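CADD-like protein of unknown function (Nostoc punctiforme, PDB 3B5O) is of unknown function but resembles CADD, belongs to the heme oxygenase-like structural clan and may be an oxidoreductase. Local coordinates at residues M2-L7 with G190-V195; Q17-F22 with G210-I215; V56-L61 with R125-L130; E105-A110 with E161-G166. All coordinates share one frame; numbering follows the deposited sequence.

Contact 1: residues M2-L7 with G190-V195; sequences MEFNHL and GLRTSV
Phe4 and Asn5 of helix 2-18 meet Arg192 and Val195 of helix 190-196 at one end of an all-helical fold of the heme oxygenase-like clan. Phe4 makes the apolar half of the contact. Its CZ lies 3.6 Å from CG1 of Val195, and the valine chain crosses the phenylalanine at about a right angle. The edge of the ring turns to the other helix's backbone, with CE2 3.5 Å from O of Arg192. The CG methylene of Arg192 also packs on CE2. Phe4 reaches across because its CG stands opposite the backbone N (chi1 -173°). An alanine here is likely to open a gap beside Val195 and strip the CG methylene of Arg192 of its apolar partner. The polar half joins Asn5 to Arg192. The Arg192 chain bends at chi3 and brings its guanidinium almost perpendicular to the Asn5 amide, where NH1 gives a weak hydrogen bond of 3.0 Å to OD1 of Asn5. The two short segments run roughly antiparallel, at 140°, with axes 10.6 Å apart. Farther out, Phe207 meets the Phe4 ring edge-to-face, and Ile199 also touches Phe4. Val195 is backed by Leu139, Val74 and Trp71, and its N bonds to O of Leu191.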
# COMPACT_ATOMS: atom_id res chain seq x y z
N MSE A 2 4.30 -14.66 22.32
CA MSE A 2 4.71 -15.68 21.35
C MSE A 2 3.60 -16.06 20.37
O MSE A 2 3.88 -16.21 19.18
CB MSE A 2 5.22 -16.96 22.06
CG MSE A 2 5.62 -18.09 21.08
SE MSE A 2 6.14 -19.80 21.89
CE MSE A 2 6.70 -19.08 23.62
N GLU A 3 2.38 -16.23 20.85
CA GLU A 3 1.32 -16.75 19.99
C GLU A 3 0.97 -15.71 18.92
O GLU A 3 0.79 -16.06 17.76
CB GLU A 3 0.09 -17.14 20.79
CG GLU A 3 0.34 -18.35 21.72
N PHE A 4 0.90 -14.44 19.31
CA PHE A 4 0.66 -13.38 18.32
C PHE A 4 1.87 -13.21 17.40
O PHE A 4 1.69 -12.98 16.19
CB PHE A 4 0.29 -12.06 19.02
CG PHE A 4 -0.12 -10.97 18.06
CD1 PHE A 4 -1.26 -11.09 17.28
CD2 PHE A 4 0.64 -9.82 17.94
CE1 PHE A 4 -1.63 -10.07 16.39
CE2 PHE A 4 0.26 -8.82 17.06
CZ PHE A 4 -0.87 -8.96 16.30
N ASN A 5 3.09 -13.31 17.93
CA ASN A 5 4.27 -13.26 17.10
C ASN A 5 4.25 -14.37 16.04
O ASN A 5 4.63 -14.14 14.89
CB ASN A 5 5.55 -13.38 17.94
CG ASN A 5 5.83 -12.14 18.76
OD1 ASN A 5 5.27 -11.07 18.51
ND2 ASN A 5 6.71 -12.28 19.75
N HIS A 6 3.80 -15.56 16.43
CA HIS A 6 3.67 -16.64 15.45
C HIS A 6 2.67 -16.26 14.35
O HIS A 6 2.90 -16.51 13.16
CB HIS A 6 3.22 -17.97 16.09
CG HIS A 6 4.25 -18.61 16.98
ND1 HIS A 6 5.61 -18.40 16.84
CD2 HIS A 6 4.11 -19.47 18.02
CE1 HIS A 6 6.25 -19.10 17.76
NE2 HIS A 6 5.37 -19.76 18.48
N LEU A 7 1.54 -15.68 14.75
CA LEU A 7 0.51 -15.28 13.78
C LEU A 7 1.04 -14.24 12.80
O LEU A 7 0.87 -14.38 11.59
CB LEU A 7 -0.72 -14.74 14.50
CG LEU A 7 -1.84 -14.25 13.58
CD1 LEU A 7 -2.39 -15.36 12.68
CD2 LEU A 7 -2.98 -13.62 14.40
N GLY A 190 6.63 -1.68 15.74
CA GLY A 190 5.83 -0.82 16.59
C GLY A 190 4.36 -1.17 16.56
O GLY A 190 3.71 -1.25 17.61
N LEU A 191 3.82 -1.40 15.36
CA LEU A 191 2.40 -1.76 15.25
C LEU A 191 2.15 -3.14 15.83
O LEU A 191 1.25 -3.31 16.64
CB LEU A 191 1.90 -1.66 13.80
CG LEU A 191 0.38 -1.84 13.64
CD1 LEU A 191 -0.45 -0.83 14.49
CD2 LEU A 191 -0.01 -1.79 12.14
N ARG A 192 2.97 -4.13 15.46
CA ARG A 192 2.82 -5.48 15.99
C ARG A 192 2.89 -5.48 17.51
O ARG A 192 2.04 -6.07 18.16
CB ARG A 192 3.87 -6.45 15.41
CG ARG A 192 3.93 -7.80 16.13
CD ARG A 192 4.89 -8.78 15.45
NE ARG A 192 6.26 -8.27 15.38
CZ ARG A 192 7.11 -8.22 16.40
NH1 ARG A 192 6.77 -8.66 17.61
NH2 ARG A 192 8.33 -7.73 16.21
N THR A 193 3.90 -4.83 18.08
CA THR A 193 4.08 -4.86 19.53
C THR A 193 2.94 -4.14 20.24
O THR A 193 2.51 -4.59 21.30
CB THR A 193 5.44 -4.30 19.97
OG1 THR A 193 5.56 -2.93 19.60
CG2 THR A 193 6.55 -5.07 19.32
N SER A 194 2.41 -3.07 19.64
CA SER A 194 1.29 -2.38 20.27
C SER A 194 0.03 -3.23 20.26
O SER A 194 -0.67 -3.30 21.26
CB SER A 194 1.06 -1.00 19.65
OG SER A 194 0.50 -1.06 18.36
N VAL A 195 -0.26 -3.89 19.14
CA VAL A 195 -1.45 -4.72 19.06
C VAL A 195 -1.34 -5.91 20.02
O VAL A 195 -2.33 -6.31 20.63
CB VAL A 195 -1.72 -5.20 17.61
CG1 VAL A 195 -2.82 -6.26 17.58
CG2 VAL A 195 -2.07 -4.02 16.70

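Contact 2: residues Q17-F22 with G210-I215; sequences QDYVAF and GFRAMI
Arg212 is the first residue of 210-215 to touch 17-22, and it meets Tyr19. Its chain leaves the helix and bends at chi2 (70°) and again at chi3, which brings NH1 to the hydroxyl at the edge of the ring. NH1 of Arg212 gives a hydrogen bond of 2.9 Å to OH of Tyr19, with an angle of 151° at the hydrogen. The oxygen sits a little out of the guanidinium plane, while NH1 lies near the plane of the tyrosine ring. The same hydroxyl bonds to OD1 of Asp216, so two partners grip it. NH1 has a second task. It donates to a water at 2.9 Å, and that water donates to OD2 of Asp18, 2.7 Å away. The bridge joins the acid and the arginine without direct contact.

One turn on, Ile215 supplies the apolar part. Its CD1 lies over a face of the Tyr19 ring, 3.6 Å from the centroid, in a CH-pi contact. CG1 of Ile215 follows over the same face, 3.7 Å from CE2 of Tyr19. The isoleucine O faces the edge of the Phe22 ring, 4.2 Å from CE2 of Phe22.

Tyr19 is where the chain leaves helix 2-18 before a short 3-10 turn at 20-22. Gln219 holds that turn through its bond to N of Ala21. In this all-helical, heme oxygenase-like fold, helix 204-230 thus carries the end of helix 2-18 on one flank. Its Phe211 and Met214 also touch helix 135-163, and Ala213 and Met214 pack on helix 118-131.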
# COMPACT_ATOMS: atom_id res chain seq x y z
N GLN A 17 4.73 -16.03 -0.03
CA GLN A 17 4.58 -17.30 -0.76
C GLN A 17 3.53 -17.30 -1.85
O GLN A 17 3.74 -17.85 -2.93
CB GLN A 17 4.18 -18.42 0.22
CG GLN A 17 5.31 -19.10 0.93
CD GLN A 17 4.83 -20.30 1.75
OE1 GLN A 17 4.72 -20.20 2.97
NE2 GLN A 17 4.52 -21.42 1.08
N ASP A 18 2.37 -16.70 -1.57
CA ASP A 18 1.15 -16.96 -2.32
C ASP A 18 0.59 -15.82 -3.14
O ASP A 18 -0.45 -16.00 -3.79
CB ASP A 18 0.06 -17.46 -1.37
CG ASP A 18 0.28 -18.90 -0.90
OD1 ASP A 18 1.28 -19.57 -1.29
OD2 ASP A 18 -0.57 -19.35 -0.10
N TYR A 19 1.25 -14.65 -3.14
CA TYR A 19 0.67 -13.43 -3.72
C TYR A 19 1.58 -12.85 -4.81
O TYR A 19 2.51 -12.13 -4.51
CB TYR A 19 0.39 -12.39 -2.63
CG TYR A 19 -0.84 -12.75 -1.87
CD1 TYR A 19 -0.82 -13.79 -0.94
CD2 TYR A 19 -2.05 -12.19 -2.17
CE1 TYR A 19 -1.97 -14.20 -0.30
CE2 TYR A 19 -3.22 -12.57 -1.54
CZ TYR A 19 -3.16 -13.60 -0.60
OH TYR A 19 -4.29 -14.01 0.04
N VAL A 20 1.25 -13.15 -6.05
CA VAL A 20 2.05 -12.66 -7.18
C VAL A 20 2.10 -11.14 -7.25
O VAL A 20 3.06 -10.59 -7.76
CB VAL A 20 1.58 -13.22 -8.53
CG1 VAL A 20 1.78 -14.76 -8.57
CG2 VAL A 20 0.15 -12.85 -8.88
N ALA A 21 1.08 -10.45 -6.76
CA ALA A 21 1.12 -9.00 -6.87
C ALA A 21 2.28 -8.38 -6.13
O ALA A 21 2.69 -7.27 -6.45
CB ALA A 21 -0.19 -8.39 -6.36
N PHE A 22 2.78 -9.06 -5.10
CA PHE A 22 3.85 -8.54 -4.27
C PHE A 22 5.19 -9.15 -4.62
O PHE A 22 6.18 -8.86 -3.96
CB PHE A 22 3.46 -8.67 -2.79
CG PHE A 22 2.20 -7.91 -2.50
CD1 PHE A 22 2.22 -6.54 -2.58
CD2 PHE A 22 0.98 -8.56 -2.32
CE1 PHE A 22 1.07 -5.78 -2.42
CE2 PHE A 22 -0.18 -7.79 -2.15
CZ PHE A 22 -0.12 -6.42 -2.21
N GLY A 210 -8.90 -10.12 8.42
CA GLY A 210 -8.76 -8.75 7.93
C GLY A 210 -7.52 -8.62 7.08
O GLY A 210 -7.51 -7.95 6.04
N PHE A 211 -6.44 -9.24 7.53
CA PHE A 211 -5.18 -9.22 6.78
C PHE A 211 -5.38 -9.84 5.41
O PHE A 211 -4.96 -9.29 4.38
CB PHE A 211 -4.12 -9.99 7.59
CG PHE A 211 -2.74 -9.92 7.03
CD1 PHE A 211 -2.32 -10.80 6.02
CD2 PHE A 211 -1.81 -9.04 7.55
CE1 PHE A 211 -1.02 -10.72 5.52
CE2 PHE A 211 -0.52 -9.00 7.07
CZ PHE A 211 -0.13 -9.85 6.06
N ARG A 212 -5.97 -11.04 5.39
CA ARG A 212 -6.22 -11.76 4.16
C ARG A 212 -7.07 -10.92 3.21
O ARG A 212 -6.80 -10.83 2.00
CB ARG A 212 -6.97 -13.05 4.47
CG ARG A 212 -7.43 -13.84 3.27
CD ARG A 212 -6.27 -14.45 2.54
NE ARG A 212 -5.80 -15.62 3.27
CZ ARG A 212 -5.05 -16.58 2.76
NH1 ARG A 212 -4.59 -16.51 1.51
NH2 ARG A 212 -4.74 -17.62 3.51
N ALA A 213 -8.13 -10.30 3.74
CA ALA A 213 -9.05 -9.55 2.89
C ALA A 213 -8.32 -8.37 2.25
O ALA A 213 -8.54 -8.05 1.08
CB ALA A 213 -10.25 -9.05 3.68
N MSE A 214 -7.45 -7.73 3.01
CA MSE A 214 -6.72 -6.58 2.49
C MSE A 214 -5.75 -6.96 1.39
O MSE A 214 -5.70 -6.33 0.34
CB MSE A 214 -6.01 -5.86 3.63
CG MSE A 214 -5.29 -4.61 3.23
SE MSE A 214 -6.48 -3.24 2.56
CE MSE A 214 -5.40 -1.71 2.78
N ILE A 215 -4.93 -7.98 1.63
CA ILE A 215 -3.96 -8.40 0.61
C ILE A 215 -4.66 -8.94 -0.63
O ILE A 215 -4.21 -8.72 -1.75
CB ILE A 215 -2.83 -9.33 1.15
CG1 ILE A 215 -3.37 -10.69 1.60
CG2 ILE A 215 -2.04 -8.60 2.24
CD1 ILE A 215 -2.26 -11.67 2.01
O HOH W 1 -3.08 -18.77 0.54

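Contact 3: residues V56-L61 with R125-L130; sequences VGFTEL and RTVLSL
Two nearly parallel helices of the all-helical fold pack here, Phe58 and Leu61 of helix 38-68 against Val127 and Leu128 of helix 118-131. The axes of the short segments run at 16° and pass 10.8 Å apart. The contact across them is wholly apolar.

Phe58 carries most of it from its side. CG1 of Val127 stands almost exactly over the centre of the Phe58 ring, 3.5 Å from the centroid and only 6° off the ring normal. This is a CH-pi contact over one face. The methyl is nearly equidistant from all the ring carbons it meets, so it rests on the face as a whole and not on one bond. Val127 offers this branch because CG1 is opposite the backbone N, with chi1 at 174°. The ring also reaches the neighbouring backbone. CE1 of Phe58 lies 3.7 Å from CA of Leu128 and 3.9 Å from its CB.

Leu61, one turn after Phe58, adds a second apolar contact. Its CD1 touches CD1 of Leu128 at 3.5 Å, methyl to methyl, while the two side chains cross at about a right angle.

Within helix 118-131, Phe131 brings a further ring to Phe58, their planes at about 40°. Helix 72-85 packs on the Thr59 and Glu60 side of helix 38-68. Helix 204-230 touches helix 118-131 through Met214, which meets both Val127 and Leu130.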
# COMPACT_ATOMS: atom_id res chain seq x y z
N VAL A 56 -3.79 7.11 4.26
CA VAL A 56 -3.70 7.92 5.47
C VAL A 56 -5.09 7.99 6.13
O VAL A 56 -5.23 7.77 7.34
CB VAL A 56 -3.15 9.30 5.19
CG1 VAL A 56 -3.03 10.07 6.49
CG2 VAL A 56 -1.76 9.20 4.52
N GLY A 57 -6.13 8.25 5.33
CA GLY A 57 -7.48 8.26 5.84
C GLY A 57 -7.93 6.91 6.38
O GLY A 57 -8.63 6.85 7.39
N PHE A 58 -7.55 5.82 5.71
CA PHE A 58 -7.91 4.51 6.26
C PHE A 58 -7.20 4.26 7.59
O PHE A 58 -7.78 3.68 8.50
CB PHE A 58 -7.61 3.39 5.26
CG PHE A 58 -8.51 3.41 4.06
CD1 PHE A 58 -9.88 3.27 4.20
CD2 PHE A 58 -7.99 3.51 2.78
CE1 PHE A 58 -10.70 3.30 3.08
CE2 PHE A 58 -8.82 3.52 1.68
CZ PHE A 58 -10.15 3.41 1.84
N THR A 59 -5.95 4.69 7.70
CA THR A 59 -5.21 4.54 8.96
C THR A 59 -5.91 5.34 10.09
O THR A 59 -5.98 4.88 11.23
CB THR A 59 -3.74 4.96 8.80
OG1 THR A 59 -3.15 4.17 7.76
CG2 THR A 59 -2.97 4.74 10.09
N GLU A 60 -6.46 6.50 9.76
CA GLU A 60 -7.28 7.27 10.69
C GLU A 60 -8.49 6.50 11.15
O GLU A 60 -8.85 6.53 12.33
CB GLU A 60 -7.65 8.61 10.09
CG GLU A 60 -8.60 9.45 10.92
CD GLU A 60 -8.11 9.85 12.27
OE1 GLU A 60 -6.91 9.80 12.54
OE2 GLU A 60 -8.99 10.29 13.06
N LEU A 61 -9.16 5.81 10.24
CA LEU A 61 -10.30 4.99 10.64
C LEU A 61 -9.87 3.89 11.60
O LEU A 61 -10.56 3.59 12.59
CB LEU A 61 -11.01 4.40 9.44
CG LEU A 61 -11.68 5.38 8.49
CD1 LEU A 61 -12.36 4.63 7.34
CD2 LEU A 61 -12.68 6.28 9.23
N ARG A 125 -13.54 1.28 -2.54
CA ARG A 125 -14.79 0.84 -1.92
C ARG A 125 -14.62 -0.45 -1.13
O ARG A 125 -15.17 -0.63 -0.04
CB ARG A 125 -15.87 0.69 -2.95
CG ARG A 125 -16.19 2.01 -3.50
CD ARG A 125 -17.65 2.22 -3.60
NE ARG A 125 -17.91 3.43 -4.31
CZ ARG A 125 -18.28 4.57 -3.77
NH1 ARG A 125 -18.39 4.71 -2.44
NH2 ARG A 125 -18.48 5.60 -4.58
N THR A 126 -13.84 -1.36 -1.71
CA THR A 126 -13.59 -2.62 -1.03
C THR A 126 -12.85 -2.38 0.29
O THR A 126 -13.20 -2.96 1.33
CB THR A 126 -12.76 -3.55 -1.92
OG1 THR A 126 -13.47 -3.83 -3.14
CG2 THR A 126 -12.43 -4.87 -1.21
N VAL A 127 -11.78 -1.59 0.23
CA VAL A 127 -11.01 -1.32 1.43
C VAL A 127 -11.87 -0.67 2.52
O VAL A 127 -11.78 -1.05 3.69
CB VAL A 127 -9.75 -0.49 1.10
CG1 VAL A 127 -9.00 -0.07 2.35
CG2 VAL A 127 -8.81 -1.33 0.20
N LEU A 128 -12.73 0.28 2.16
CA LEU A 128 -13.56 0.91 3.19
C LEU A 128 -14.42 -0.15 3.88
O LEU A 128 -14.61 -0.11 5.10
CB LEU A 128 -14.41 2.03 2.61
CG LEU A 128 -15.30 2.67 3.70
CD1 LEU A 128 -14.44 3.33 4.80
CD2 LEU A 128 -16.29 3.62 3.11
N SER A 129 -14.93 -1.12 3.13
CA SER A 129 -15.78 -2.16 3.73
C SER A 129 -15.03 -2.98 4.77
O SER A 129 -15.66 -3.51 5.69
CB SER A 129 -16.39 -3.06 2.65
OG SER A 129 -15.49 -4.04 2.16
N LEU A 130 -13.71 -3.07 4.65
CA LEU A 130 -12.87 -3.76 5.61
C LEU A 130 -12.61 -2.92 6.85
O LEU A 130 -12.54 -3.44 7.97
CB LEU A 130 -11.52 -4.12 5.00
CG LEU A 130 -11.50 -4.81 3.66
CD1 LEU A 130 -10.04 -5.18 3.31
CD2 LEU A 130 -12.39 -6.02 3.64

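Contact 4: residues E105-A110 with E161-G166; sequences EGLGVA and EWLHEG
Leu107 and His164 each stand where a helix ends, and their CA atoms come within 6.7 Å. Helix 95-107 stops at Leu107. Gly108 then takes a positive phi (67°), which favours glycine, and the chain leaves in an extended path. Helix 135-163 stops at Leu163, and His164 is the first residue to leave helical geometry. The contact therefore joins two helix C-termini of the all-helical, heme oxygenase-like fold.

Leu107 is the central side chain. Its CD2 lies over the middle of the His164 ring, 3.4 Å from the centroid and 12° off the normal, in a CH-pi contact. The other methyl, CD1, reaches CD1 of Leu163 at 3.7 Å. Leu107 is thus wedged between the imidazole face and the leucine chain, crossing both at about a right angle. Leu163 is backed by Phe38, Ile41 and Met45 of helix 38-68.

His164 is tied back to the helix it follows, because ND1 hydrogen-bonds to O of Val160. Pro169 also touches the imidazole. An alanine in place of His164 would probably deprive Leu107 of the flat surface under CD2 and leave that carbonyl without its ring partner.

On the far helix the imidazole meets a glycine. A CB at position 106 would fall on the ring, so the lack of a side chain allows the approach. NE2 of His164 is buried with no polar partner in the model, 3.4 Å from CA of Gly106.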
# COMPACT_ATOMS: atom_id res chain seq x y z
N GLU A 105 8.63 15.94 -11.61
CA GLU A 105 9.97 16.49 -11.89
C GLU A 105 10.78 15.57 -12.80
O GLU A 105 11.44 16.02 -13.73
CB GLU A 105 10.76 16.71 -10.59
CG GLU A 105 12.18 17.24 -10.79
CD GLU A 105 13.03 17.18 -9.53
OE1 GLU A 105 12.47 17.12 -8.41
OE2 GLU A 105 14.28 17.19 -9.66
N GLY A 106 10.71 14.28 -12.51
CA GLY A 106 11.48 13.29 -13.25
C GLY A 106 10.94 12.97 -14.63
O GLY A 106 11.72 12.81 -15.57
N LEU A 107 9.62 12.89 -14.76
CA LEU A 107 8.98 12.34 -15.96
C LEU A 107 8.03 13.27 -16.70
O LEU A 107 7.61 12.95 -17.82
CB LEU A 107 8.18 11.09 -15.57
CG LEU A 107 8.96 9.98 -14.87
CD1 LEU A 107 7.99 8.90 -14.39
CD2 LEU A 107 10.02 9.39 -15.82
N GLY A 108 7.65 14.38 -16.08
CA GLY A 108 6.56 15.19 -16.62
C GLY A 108 5.23 14.44 -16.54
O GLY A 108 4.30 14.74 -17.29
N VAL A 109 5.15 13.48 -15.63
CA VAL A 109 3.92 12.72 -15.40
C VAL A 109 3.24 13.39 -14.23
O VAL A 109 3.74 13.35 -13.11
CB VAL A 109 4.19 11.23 -15.08
CG1 VAL A 109 2.91 10.51 -14.64
CG2 VAL A 109 4.79 10.53 -16.30
N ALA A 110 2.11 14.03 -14.52
CA ALA A 110 1.28 14.66 -13.51
C ALA A 110 0.39 13.59 -12.89
O ALA A 110 -0.26 12.85 -13.64
CB ALA A 110 0.44 15.75 -14.15
N GLU A 161 12.15 3.36 -12.04
CA GLU A 161 13.43 3.22 -12.76
C GLU A 161 13.22 2.86 -14.23
O GLU A 161 13.93 3.37 -15.11
CB GLU A 161 14.34 2.19 -12.08
CG GLU A 161 14.95 2.68 -10.78
CD GLU A 161 15.83 1.64 -10.11
OE1 GLU A 161 15.87 0.48 -10.58
OE2 GLU A 161 16.49 1.98 -9.09
N TRP A 162 12.25 2.00 -14.51
CA TRP A 162 11.91 1.62 -15.88
C TRP A 162 11.46 2.83 -16.71
O TRP A 162 11.82 2.97 -17.88
CB TRP A 162 10.83 0.53 -15.87
CG TRP A 162 10.45 -0.05 -17.20
CD1 TRP A 162 10.96 -1.19 -17.76
CD2 TRP A 162 9.44 0.42 -18.09
NE1 TRP A 162 10.35 -1.43 -18.95
CE2 TRP A 162 9.41 -0.46 -19.19
CE3 TRP A 162 8.59 1.53 -18.09
CZ2 TRP A 162 8.53 -0.29 -20.26
CZ3 TRP A 162 7.71 1.68 -19.13
CH2 TRP A 162 7.69 0.79 -20.21
N LEU A 163 10.68 3.71 -16.09
CA LEU A 163 10.14 4.89 -16.75
C LEU A 163 11.21 5.97 -17.04
O LEU A 163 11.09 6.69 -18.02
CB LEU A 163 9.02 5.53 -15.92
CG LEU A 163 7.66 4.83 -15.92
CD1 LEU A 163 6.78 5.39 -14.77
CD2 LEU A 163 6.94 4.94 -17.26
N HIS A 164 12.20 6.07 -16.17
CA HIS A 164 13.21 7.15 -16.25
C HIS A 164 14.31 6.76 -17.20
O HIS A 164 14.83 5.66 -17.13
CB HIS A 164 13.81 7.42 -14.88
CG HIS A 164 12.99 8.34 -14.02
ND1 HIS A 164 11.85 7.94 -13.37
CD2 HIS A 164 13.17 9.65 -13.70
CE1 HIS A 164 11.35 8.95 -12.69
NE2 HIS A 164 12.13 10.01 -12.87
N GLU A 165 14.68 7.68 -18.09
CA GLU A 165 15.80 7.45 -19.00
C GLU A 165 17.13 7.60 -18.25
O GLU A 165 18.06 6.82 -18.45
CB GLU A 165 15.73 8.40 -20.20
N GLY A 166 17.19 8.58 -17.35
CA GLY A 166 18.36 8.80 -16.52
C GLY A 166 18.09 8.63 -15.03
O GLY A 166 17.20 7.86 -14.64

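Overall arrangement
The N-terminal helix 2-18 opens two long loops. Contact 1 closes the first, from 2-7 to 190-195 on helix 190-196. Contact 2 closes the second, from 17-22 to 210-215 on helix 204-230, and the two cross along the chain. Contacts 3 and 4 both fall within these loops. Contact 3 ties helix 38-68 to helix 118-131, and contact 4 ties the end of helix 95-107 to that of helix 135-163. Their segments alternate along the chain, so these two also cross. In space contacts 2 and 3 touch, through helices 204-230 and 118-131. Contacts 1 and 4 lie at opposite sides of the chain's centre, their own centres about 39 Å apart.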